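Local atomic coordinates of aminotransferase (Psychrobacter arcticus 273-4, PDB entry 3IF2), a protein that binds pyridoxal 5'-phosphate and probably transfers amino groups between amino acids and keto acids, perhaps as a valine-pyruvate transaminase. Residues Ser146-Thr152 and His167-Pro173; Pro153-Tyr158 and Cys212-Pro218; Phe372-Ile377 and Val437-Tyr441; Ala344-Leu348 and Leu426-Ile430. All blocks are in the same frame, centred on the assembly; numbering follows the deposited sequence.

Interactions 1 and 2 belong to the large mixed sheet of the cofactor-binding part of the fold and touch each other, Phe168 CZ lying 3.2 Å from Tyr158 O. Interaction 1 is strand pairing by backbone hydrogen bonds, partly buried; interaction 2, fully buried where strands 142-149 and 207-213 run out into loops, relies on a carboxylate and on groups facing the cofactor. Interactions 3 and 4 share helix 423-441 and lie away from that site, their centres about 17 Å apart. Interaction 4 is a buried, wholly apolar helix pair; interaction 3, near the chain end and more exposed, adds one tyrosine hydrogen bond to its apolar packing.

Interaction 1: Ser146-Thr152 and His167-Pro173; sequences SILLPLT and HFAAVLP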
# COMPACT_ATOMS: atom_id res chain seq x y z
N SER A 146 2.02 -7.70 23.19
CA SER A 146 1.92 -6.28 22.88
C SER A 146 3.22 -5.68 22.40
O SER A 146 4.30 -6.24 22.65
CB SER A 146 1.46 -5.52 24.13
OG SER A 146 0.11 -5.81 24.39
N ILE A 147 3.10 -4.54 21.71
CA ILE A 147 4.24 -3.73 21.26
C ILE A 147 4.45 -2.75 22.43
O ILE A 147 3.53 -2.01 22.78
CB ILE A 147 3.93 -2.96 19.96
CG1 ILE A 147 3.47 -3.93 18.83
CG2 ILE A 147 5.14 -2.16 19.51
CD1 ILE A 147 4.44 -5.08 18.48
N LEU A 148 5.63 -2.79 23.06
CA LEU A 148 5.93 -1.92 24.21
C LEU A 148 6.39 -0.54 23.72
O LEU A 148 7.37 -0.44 22.99
CB LEU A 148 7.00 -2.54 25.13
CG LEU A 148 7.50 -1.75 26.35
CD1 LEU A 148 6.38 -1.24 27.22
CD2 LEU A 148 8.43 -2.61 27.18
N LEU A 149 5.66 0.51 24.12
CA LEU A 149 6.01 1.89 23.85
C LEU A 149 6.66 2.32 25.16
O LEU A 149 5.96 2.48 26.16
CB LEU A 149 4.77 2.73 23.52
CG LEU A 149 3.87 2.27 22.36
CD1 LEU A 149 2.79 3.31 22.10
CD2 LEU A 149 4.66 1.99 21.10
N PRO A 150 7.99 2.48 25.19
CA PRO A 150 8.69 2.81 26.43
C PRO A 150 8.42 4.21 27.00
O PRO A 150 8.78 4.47 28.16
CB PRO A 150 10.16 2.63 26.05
CG PRO A 150 10.22 3.02 24.68
CD PRO A 150 8.91 2.61 24.04
N LEU A 151 7.83 5.09 26.20
CA LEU A 151 7.44 6.41 26.66
C LEU A 151 6.33 6.96 25.76
O LEU A 151 6.41 6.86 24.54
CB LEU A 151 8.66 7.34 26.68
CG LEU A 151 8.49 8.83 27.03
CD1 LEU A 151 9.77 9.41 27.60
CD2 LEU A 151 8.07 9.63 25.83
N THR A 152 5.28 7.49 26.38
CA THR A 152 4.18 8.17 25.70
C THR A 152 4.24 9.62 26.22
O THR A 152 4.83 9.86 27.28
CB THR A 152 2.83 7.50 25.98
OG1 THR A 152 2.63 7.37 27.39
CG2 THR A 152 2.79 6.11 25.37
N HIS A 167 -3.11 -4.03 20.87
CA HIS A 167 -2.02 -4.68 21.58
C HIS A 167 -0.81 -3.77 21.80
O HIS A 167 0.26 -3.96 21.21
CB HIS A 167 -1.65 -5.96 20.81
CG HIS A 167 -2.82 -6.85 20.55
ND1 HIS A 167 -3.37 -7.67 21.51
CD2 HIS A 167 -3.61 -6.97 19.46
CE1 HIS A 167 -4.42 -8.29 21.01
NE2 HIS A 167 -4.58 -7.89 19.76
N PHE A 168 -1.02 -2.75 22.62
CA PHE A 168 0.04 -1.83 23.04
C PHE A 168 0.14 -1.85 24.56
O PHE A 168 -0.88 -1.91 25.24
CB PHE A 168 -0.24 -0.42 22.57
CG PHE A 168 -0.10 -0.24 21.08
CD1 PHE A 168 1.17 -0.30 20.49
CD2 PHE A 168 -1.21 0.01 20.26
CE1 PHE A 168 1.34 -0.14 19.11
CE2 PHE A 168 -1.06 0.18 18.89
CZ PHE A 168 0.23 0.10 18.31
N ALA A 169 1.37 -1.88 25.08
CA ALA A 169 1.66 -1.74 26.50
C ALA A 169 2.44 -0.43 26.51
O ALA A 169 3.52 -0.35 25.94
CB ALA A 169 2.52 -2.88 26.98
N ALA A 170 1.86 0.60 27.11
CA ALA A 170 2.47 1.93 27.12
C ALA A 170 2.97 2.26 28.52
O ALA A 170 2.29 1.95 29.50
CB ALA A 170 1.46 2.92 26.69
N VAL A 171 4.16 2.85 28.62
CA VAL A 171 4.74 3.28 29.90
C VAL A 171 4.61 4.81 29.97
O VAL A 171 4.95 5.51 29.00
CB VAL A 171 6.21 2.85 30.05
CG1 VAL A 171 6.78 3.34 31.41
CG2 VAL A 171 6.31 1.34 29.94
N LEU A 172 4.08 5.31 31.08
CA LEU A 172 3.90 6.76 31.27
C LEU A 172 5.25 7.45 31.49
O LEU A 172 6.19 6.83 32.00
CB LEU A 172 2.95 7.07 32.42
CG LEU A 172 1.52 6.48 32.33
CD1 LEU A 172 0.61 7.33 33.20
CD2 LEU A 172 0.95 6.44 30.93
N PRO A 173 5.34 8.75 31.14
CA PRO A 173 6.63 9.43 31.28
C PRO A 173 6.89 10.14 32.60
O PRO A 173 5.93 10.45 33.33
CB PRO A 173 6.50 10.52 30.22
CG PRO A 173 5.05 10.92 30.30
CD PRO A 173 4.30 9.65 30.60
O HOH W 1 -1.16 -4.44 26.99
O HOH W 2 8.16 6.02 30.24
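Four backbone hydrogen bonds zip Ser146-Thr152 to His167-Pro173 in parallel register. Ile147 N donates to His167 O (2.9 Å) and Ala169 N to Ile147 O (3.2 Å); Leu149 N then reaches Ala169 O (2.9 Å) and Val171 N reaches Leu149 O (3.1 Å). The alternation pairs Ile147 with Phe168, Leu148 with Ala169 and Leu149 with Ala170, the short strand axes crossing at -24°. Past Pro150 the ladder frays: Thr152 N and Thr152 OG1 make only weak hydrogen bonds to Val171 O, at 3.3 and 3.4 Å. One water bridges Ser146 OG and Phe168 O; a second water sits within hydrogen-bonding distance of Pro150 O (2.7 Å) and Leu172 O (2.8 Å). Packing follows the alternation of the strands. On one face Phe168 CD1 lies 3.9 Å from Ile147 CB and 4.2 Å from Leu149 CG; on the other, Leu148 CD1 meets Ala169 CB at 4.2 Å and Val171 CG2 at 3.7 Å, under cover of Leu196 from helix 193-197. Beyond the strands, Thr152 CG2 packs on Ala170 CB (3.7 Å) and Leu151 CG on Pro173 CB (4.1 Å). Strand 142-149 is bonded along its other edge to strand 207-213, so strand 168-170 adds a parallel neighbour to the large mixed sheet. The hold is mostly main-chain hydrogen bonding, which depends little on side-chain identity; Phe168 fills the face of Ile147 and Leu149, and Ala169 lies beside Leu148 on the other.

Interaction 2: Pro153-Tyr158 and Cys212-Pro218; sequences PEYIGY and CSRPTNP. With PLP (pyridoxal-5'-phosphate), chain C.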
# COMPACT_ATOMS: atom_id res chain seq x y z
N PRO A 153 3.67 10.60 25.50
CA PRO A 153 2.94 10.51 24.25
C PRO A 153 3.75 9.96 23.07
O PRO A 153 4.98 10.07 23.03
CB PRO A 153 2.51 11.95 23.96
CG PRO A 153 2.87 12.74 25.13
CD PRO A 153 3.65 11.96 26.07
N GLU A 154 3.04 9.29 22.17
CA GLU A 154 3.61 8.71 20.96
C GLU A 154 2.70 8.92 19.78
O GLU A 154 1.59 9.42 19.95
CB GLU A 154 3.95 7.21 21.17
CG GLU A 154 5.43 6.95 21.47
CD GLU A 154 6.35 7.16 20.26
OE1 GLU A 154 5.86 7.59 19.18
OE2 GLU A 154 7.57 6.90 20.41
N TYR A 155 3.17 8.53 18.61
CA TYR A 155 2.48 8.75 17.35
C TYR A 155 1.05 8.23 17.29
O TYR A 155 0.81 7.04 17.51
CB TYR A 155 3.31 8.16 16.21
CG TYR A 155 2.74 8.33 14.82
CD1 TYR A 155 2.24 9.56 14.37
CD2 TYR A 155 2.76 7.25 13.92
CE1 TYR A 155 1.72 9.68 13.06
CE2 TYR A 155 2.27 7.36 12.62
CZ TYR A 155 1.76 8.57 12.19
OH TYR A 155 1.28 8.61 10.92
N ILE A 156 0.12 9.15 17.02
CA ILE A 156 -1.32 8.85 16.89
C ILE A 156 -1.60 7.71 15.88
O ILE A 156 -2.52 6.91 16.10
CB ILE A 156 -2.14 10.15 16.54
CG1 ILE A 156 -3.66 9.94 16.62
CG2 ILE A 156 -1.76 10.69 15.19
CD1 ILE A 156 -4.46 11.24 16.49
N GLY A 157 -0.81 7.64 14.81
CA GLY A 157 -0.95 6.63 13.75
C GLY A 157 -0.63 5.17 14.07
O GLY A 157 -0.96 4.28 13.26
N TYR A 158 0.06 4.93 15.18
CA TYR A 158 0.30 3.57 15.65
C TYR A 158 -0.99 2.93 16.17
O TYR A 158 -1.17 1.74 15.98
CB TYR A 158 1.32 3.51 16.80
CG TYR A 158 2.73 4.00 16.52
CD1 TYR A 158 3.34 3.89 15.26
CD2 TYR A 158 3.51 4.48 17.57
CE1 TYR A 158 4.66 4.34 15.04
CE2 TYR A 158 4.82 4.90 17.37
CZ TYR A 158 5.39 4.85 16.12
OH TYR A 158 6.69 5.30 15.98
N CYS A 212 9.43 2.94 19.28
CA CYS A 212 9.33 4.38 19.51
C CYS A 212 9.80 5.22 18.33
O CYS A 212 10.56 4.74 17.50
CB CYS A 212 10.15 4.79 20.72
SG CYS A 212 11.87 4.50 20.46
N SER A 213 9.34 6.48 18.29
CA SER A 213 9.70 7.45 17.28
C SER A 213 10.78 8.37 17.83
O SER A 213 10.72 8.76 19.00
CB SER A 213 8.47 8.24 16.82
OG SER A 213 7.72 8.76 17.89
N ARG A 214 11.77 8.69 16.98
CA ARG A 214 12.94 9.49 17.36
C ARG A 214 13.43 10.36 16.18
O ARG A 214 14.05 9.84 15.25
CB ARG A 214 14.06 8.55 17.84
CG ARG A 214 15.15 9.23 18.65
CD ARG A 214 16.36 8.36 18.77
NE ARG A 214 17.36 8.93 19.69
CZ ARG A 214 18.67 8.67 19.69
NH1 ARG A 214 19.25 7.88 18.77
NH2 ARG A 214 19.44 9.26 20.60
N PRO A 215 13.09 11.68 16.18
CA PRO A 215 12.24 12.43 17.13
C PRO A 215 10.78 11.99 17.10
O PRO A 215 10.32 11.39 16.12
CB PRO A 215 12.39 13.89 16.72
CG PRO A 215 13.12 13.91 15.43
CD PRO A 215 13.69 12.56 15.16
N THR A 216 10.06 12.32 18.18
CA THR A 216 8.71 11.89 18.38
C THR A 216 7.65 12.87 17.89
O THR A 216 7.79 14.08 18.04
CB THR A 216 8.47 11.61 19.87
OG1 THR A 216 9.42 10.64 20.31
CG2 THR A 216 7.05 11.09 20.14
N ASN A 217 6.63 12.29 17.24
CA ASN A 217 5.37 12.95 16.88
C ASN A 217 4.55 12.47 18.08
O ASN A 217 4.45 11.26 18.28
CB ASN A 217 4.83 12.41 15.54
CG ASN A 217 3.46 13.00 15.13
OD1 ASN A 217 2.75 13.54 15.96
ND2 ASN A 217 3.08 12.86 13.86
N PRO A 218 3.90 13.38 18.83
CA PRO A 218 3.68 14.81 18.69
C PRO A 218 4.54 15.75 19.52
O PRO A 218 4.32 16.96 19.45
CB PRO A 218 2.28 14.91 19.31
CG PRO A 218 2.42 14.05 20.55
CD PRO A 218 3.39 12.93 20.15
N1 PLP C . 6.35 8.24 11.85
C2 PLP C . 6.01 9.43 12.45
C2A PLP C . 6.65 9.76 13.76
C3 PLP C . 5.10 10.31 11.80
O3 PLP C . 4.75 11.51 12.36
C4 PLP C . 4.52 9.94 10.57
C4A PLP C . 3.36 10.78 10.07
O4A PLP C . 3.30 11.18 8.90
C5 PLP C . 4.89 8.68 9.98
C6 PLP C . 5.81 7.86 10.65
C5A PLP C . 4.29 8.16 8.66
O4P PLP C . 4.98 8.59 7.50
P PLP C . 4.71 7.91 6.08
O1P PLP C . 3.72 6.77 5.96
O2P PLP C . 6.07 7.41 5.73
O3P PLP C . 4.25 9.01 5.21
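A cis peptide bond introduces Pro153, whose CB rests 4.0 Å from Pro218 CG; Pro218 also follows a cis bond, and both rings touch Trp369 of strand 367-372. Glu154 starts with its CA-CB bond away from Cys212-Pro218, but its side chain folds back. Its carboxylate takes two hydrogen bonds from one residue, Ser213 OG to Glu154 OE1 (2.5 Å) and Ser213 N to Glu154 OE2 (2.8 Å), while Tyr155 N donates to Glu154 OE1 (2.9 Å) within its own segment. Tyr155, with chi1 t, carries its ring past Asn217, Tyr155 CD1 lying 3.4 Å from Asn217 ND2, and one ring face looks onto C3 of pyridoxal phosphate; Tyr155 OH is 3.1 Å from PLP C4A. Asn217 ND2 donates to PLP O3 (2.6 Å), and its OD1 accepts from Arg416. After Ile156 and Gly157, the backbone bends so that Tyr158 N bonds Tyr155 O (3.2 Å). Tyr158 OH then comes within 3.5 Å of Ser213 CB and hydrogen-bonds Asp245, which itself bonds the cofactor. Lys276 of the same chain and Tyr79 of the second subunit also hydrogen-bond PLP. The asparagine at the phenolic oxygen is characteristic of the aspartate-aminotransferase fold. Buried Glu154 spends its charge on local donors, tying the loop of Tyr155 to the end of strand 207-213, from which the chain runs on to Asn217.

Interaction 3: Phe372-Ile377 and Val437-Tyr441; sequences FKDLPI and VRELY
Phe372-Ile377 leaves strand 367-372 through a type II beta turn, Phe372 to Leu375, with Lys373 at phi/psi -60/129 and Asp374 in a left-handed conformation (57/43). Val437-Tyr441 is the last part of helix 423-441, where Tyr441 N bonds Val437 O at 3.0 Å. The turn passes the helix end with Leu375 CA 7.0 Å from Tyr441 CA and Pro376 CA 6.7 Å from Leu440 CA. The polar link is one short hydrogen bond: Tyr441, chi1 -81° and chi2 -75°, extends its ring into the turn, and its OH donates to Lys373 O (2.5 Å). Lys373 O and Phe372 CB lie at the ring edge, and Tyr441 OH is 3.4 Å from Phe372 CB. Apolar contacts complete the interface. One face of the Phe372 ring (chi1 m) is covered by Val437 CG2, with Val437 CG1 4.0 Å from Phe372 CD1. Leu375, chi1 t and chi2 p, puts CD1 4.0 Å from both Tyr441 CE2 and Leu440 CD2. Leu440 has chi1 m and chi2 29°, between wells. Ile377, chi1 p and chi2 t, brings CD1 to 3.4 Å from Leu440 CD2, and Pro376 CD lies 4.3 Å from Leu440 CB. Leu382 of helix 379-388 touches Phe372, Leu375 and Val437. The contact thus joins the strand-to-helix connection 372-377 to the C-terminal helix: aliphatic and aromatic groups fill the gap, and the tyrosine hydroxyl satisfies a turn carbonyl.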
# COMPACT_ATOMS: atom_id res chain seq x y z
N PHE A 372 -0.88 23.19 28.96
CA PHE A 372 -1.60 24.20 29.74
C PHE A 372 -1.84 23.61 31.13
O PHE A 372 -2.80 22.87 31.31
CB PHE A 372 -2.93 24.54 29.06
CG PHE A 372 -2.79 24.97 27.63
CD1 PHE A 372 -2.22 26.20 27.31
CD2 PHE A 372 -3.25 24.16 26.59
CE1 PHE A 372 -2.09 26.61 25.98
CE2 PHE A 372 -3.13 24.56 25.26
CZ PHE A 372 -2.55 25.78 24.95
N LYS A 373 -0.97 23.92 32.10
CA LYS A 373 -1.14 23.42 33.48
C LYS A 373 -2.47 23.91 34.09
O LYS A 373 -2.76 25.10 34.02
CB LYS A 373 0.02 23.83 34.43
CG LYS A 373 1.41 23.13 34.29
CD LYS A 373 2.37 23.75 35.36
CE LYS A 373 3.84 23.27 35.35
NZ LYS A 373 4.14 21.97 36.01
N ASP A 374 -3.28 22.98 34.63
CA ASP A 374 -4.58 23.28 35.30
C ASP A 374 -5.60 24.02 34.44
O ASP A 374 -6.27 24.95 34.91
CB ASP A 374 -4.36 24.06 36.61
CG ASP A 374 -3.33 23.42 37.52
OD1 ASP A 374 -3.16 22.18 37.50
OD2 ASP A 374 -2.68 24.17 38.28
N LEU A 375 -5.73 23.61 33.18
CA LEU A 375 -6.67 24.24 32.25
C LEU A 375 -8.09 23.90 32.73
O LEU A 375 -8.36 22.72 33.01
CB LEU A 375 -6.42 23.77 30.81
CG LEU A 375 -7.20 24.42 29.65
CD1 LEU A 375 -7.01 25.93 29.60
CD2 LEU A 375 -6.79 23.80 28.29
N PRO A 376 -8.99 24.92 32.87
CA PRO A 376 -10.36 24.62 33.37
C PRO A 376 -11.22 23.70 32.49
O PRO A 376 -12.19 23.14 32.99
CB PRO A 376 -11.01 26.01 33.51
CG PRO A 376 -9.91 26.98 33.36
CD PRO A 376 -8.84 26.35 32.55
N ILE A 377 -10.88 23.58 31.21
CA ILE A 377 -11.55 22.67 30.28
C ILE A 377 -10.52 21.62 29.84
O ILE A 377 -9.33 21.77 30.11
CB ILE A 377 -12.21 23.44 29.08
CG1 ILE A 377 -11.18 24.12 28.15
CG2 ILE A 377 -13.23 24.46 29.61
CD1 ILE A 377 -11.80 24.83 26.95
N VAL A 437 -7.46 30.86 25.42
CA VAL A 437 -6.82 30.30 26.62
C VAL A 437 -6.69 31.31 27.76
O VAL A 437 -6.94 30.97 28.92
CB VAL A 437 -5.44 29.64 26.30
CG1 VAL A 437 -4.68 29.28 27.58
CG2 VAL A 437 -5.63 28.40 25.42
N ARG A 438 -6.29 32.54 27.45
CA ARG A 438 -6.20 33.59 28.48
C ARG A 438 -7.57 33.83 29.11
O ARG A 438 -7.67 33.90 30.33
CB ARG A 438 -5.65 34.90 27.93
CG ARG A 438 -4.13 34.94 27.67
CD ARG A 438 -3.63 36.40 27.54
NE ARG A 438 -4.42 37.18 26.58
CZ ARG A 438 -4.27 37.19 25.25
NH1 ARG A 438 -3.34 36.46 24.63
NH2 ARG A 438 -5.10 37.95 24.52
N GLU A 439 -8.60 33.91 28.27
CA GLU A 439 -10.00 34.13 28.70
C GLU A 439 -10.45 33.01 29.67
O GLU A 439 -11.15 33.30 30.65
CB GLU A 439 -10.91 34.26 27.46
CG GLU A 439 -12.33 34.77 27.67
CD GLU A 439 -13.30 33.75 28.25
OE1 GLU A 439 -13.10 32.52 28.10
OE2 GLU A 439 -14.30 34.18 28.85
N LEU A 440 -10.05 31.76 29.38
CA LEU A 440 -10.35 30.59 30.24
C LEU A 440 -9.65 30.70 31.60
O LEU A 440 -10.31 30.50 32.63
CB LEU A 440 -9.96 29.26 29.56
CG LEU A 440 -10.90 28.59 28.52
CD1 LEU A 440 -11.78 29.57 27.72
CD2 LEU A 440 -10.07 27.66 27.59
N TYR A 441 -8.35 30.98 31.60
CA TYR A 441 -7.60 31.15 32.86
C TYR A 441 -8.07 32.34 33.71
O TYR A 441 -8.04 32.26 34.94
CB TYR A 441 -6.09 31.27 32.63
CG TYR A 441 -5.35 29.96 32.43
CD1 TYR A 441 -5.09 29.11 33.51
CD2 TYR A 441 -4.85 29.59 31.17
CE1 TYR A 441 -4.38 27.91 33.34
CE2 TYR A 441 -4.14 28.39 30.99
CZ TYR A 441 -3.91 27.56 32.08
OH TYR A 441 -3.21 26.41 31.92

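Interaction 4: Ala344-Leu348 and Leu426-Ile430; sequences AVKLL and LIDGI
Both segments are regular alpha-helix, with Leu348 N bonded to Ala344 O (2.9 Å) and Ile430 N to Leu426 O (3.1 Å). They run roughly parallel: the local axes make an angle of 32° (signed crossing -32°) and approach to 10.1 Å. Ala344 CA lies 6.8 Å from Leu426 CA and, one turn on, Leu348 CA lies 6.5 Å from Ile430 CA. The interface is aliphatic. Ile430 (chi1 m, chi2 t) points at the other helix, its CD1 3.8 Å from Leu347 CB and from Ala344 O, its CG2 3.6 Å from Leu348 CD2 and 3.7 Å from Leu347 O. Leu347, also m,t, answers with CD1 3.9 Å from Ile427 CG1, while Ala344 CB is 4.4 Å from Leu426 CD2. Helices 324-351 and 423-441 thus pack side by side against the six-stranded mixed sheet that holds strands 357-360, 367-372 and 414-418, Leu348 touching Leu357, Ile359, Leu368 and Leu370, and Met417 meeting Ala344, Leu348 and Ile430.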
# COMPACT_ATOMS: atom_id res chain seq x y z
N ALA A 344 7.55 30.35 16.27
CA ALA A 344 6.36 29.88 16.99
C ALA A 344 6.50 30.09 18.50
O ALA A 344 5.56 30.59 19.13
CB ALA A 344 6.06 28.41 16.65
N VAL A 345 7.65 29.74 19.08
CA VAL A 345 7.91 29.93 20.54
C VAL A 345 7.81 31.42 20.94
O VAL A 345 7.21 31.74 21.97
CB VAL A 345 9.31 29.36 20.99
CG1 VAL A 345 9.63 29.75 22.45
CG2 VAL A 345 9.37 27.86 20.80
N LYS A 346 8.42 32.29 20.12
CA LYS A 346 8.40 33.76 20.29
C LYS A 346 6.94 34.19 20.42
O LYS A 346 6.55 34.78 21.44
CB LYS A 346 9.07 34.44 19.06
CG LYS A 346 9.15 35.99 18.91
CD LYS A 346 10.50 36.58 19.35
CE LYS A 346 10.88 37.86 18.54
NZ LYS A 346 9.82 38.92 18.53
N LEU A 347 6.15 33.83 19.41
CA LEU A 347 4.72 34.18 19.34
C LEU A 347 3.89 33.62 20.50
O LEU A 347 3.05 34.33 21.04
CB LEU A 347 4.10 33.76 18.00
CG LEU A 347 4.64 34.39 16.72
CD1 LEU A 347 3.99 33.65 15.53
CD2 LEU A 347 4.44 35.91 16.64
N LEU A 348 4.17 32.37 20.91
CA LEU A 348 3.47 31.74 22.05
C LEU A 348 3.79 32.47 23.36
O LEU A 348 2.88 32.70 24.16
CB LEU A 348 3.75 30.23 22.17
CG LEU A 348 3.12 29.31 21.12
CD1 LEU A 348 3.70 27.93 21.20
CD2 LEU A 348 1.62 29.24 21.27
N LEU A 426 0.58 30.68 11.41
CA LEU A 426 1.09 30.62 12.79
C LEU A 426 0.78 31.88 13.62
O LEU A 426 0.46 31.76 14.80
CB LEU A 426 2.60 30.31 12.84
CG LEU A 426 3.10 28.88 12.55
CD1 LEU A 426 4.60 28.92 12.18
CD2 LEU A 426 2.84 27.91 13.72
N ILE A 427 0.87 33.06 13.00
CA ILE A 427 0.57 34.34 13.67
C ILE A 427 -0.93 34.42 14.06
O ILE A 427 -1.27 34.71 15.22
CB ILE A 427 0.95 35.60 12.79
CG1 ILE A 427 2.46 35.68 12.51
CG2 ILE A 427 0.50 36.92 13.46
CD1 ILE A 427 2.82 36.73 11.43
N ASP A 428 -1.79 34.18 13.07
CA ASP A 428 -3.25 34.20 13.24
C ASP A 428 -3.75 33.14 14.23
O ASP A 428 -4.56 33.44 15.11
CB ASP A 428 -3.96 33.97 11.88
CG ASP A 428 -3.73 35.10 10.87
OD1 ASP A 428 -3.11 36.14 11.20
OD2 ASP A 428 -4.18 34.92 9.73
N GLY A 429 -3.27 31.90 14.06
CA GLY A 429 -3.64 30.76 14.89
C GLY A 429 -3.26 30.93 16.34
O GLY A 429 -4.10 30.74 17.21
N ILE A 430 -2.00 31.30 16.58
CA ILE A 430 -1.50 31.53 17.94
C ILE A 430 -2.24 32.72 18.60
O ILE A 430 -2.51 32.66 19.80
CB ILE A 430 0.03 31.70 17.98
CG1 ILE A 430 0.69 30.37 17.63
CG2 ILE A 430 0.52 32.13 19.37
CD1 ILE A 430 2.16 30.49 17.40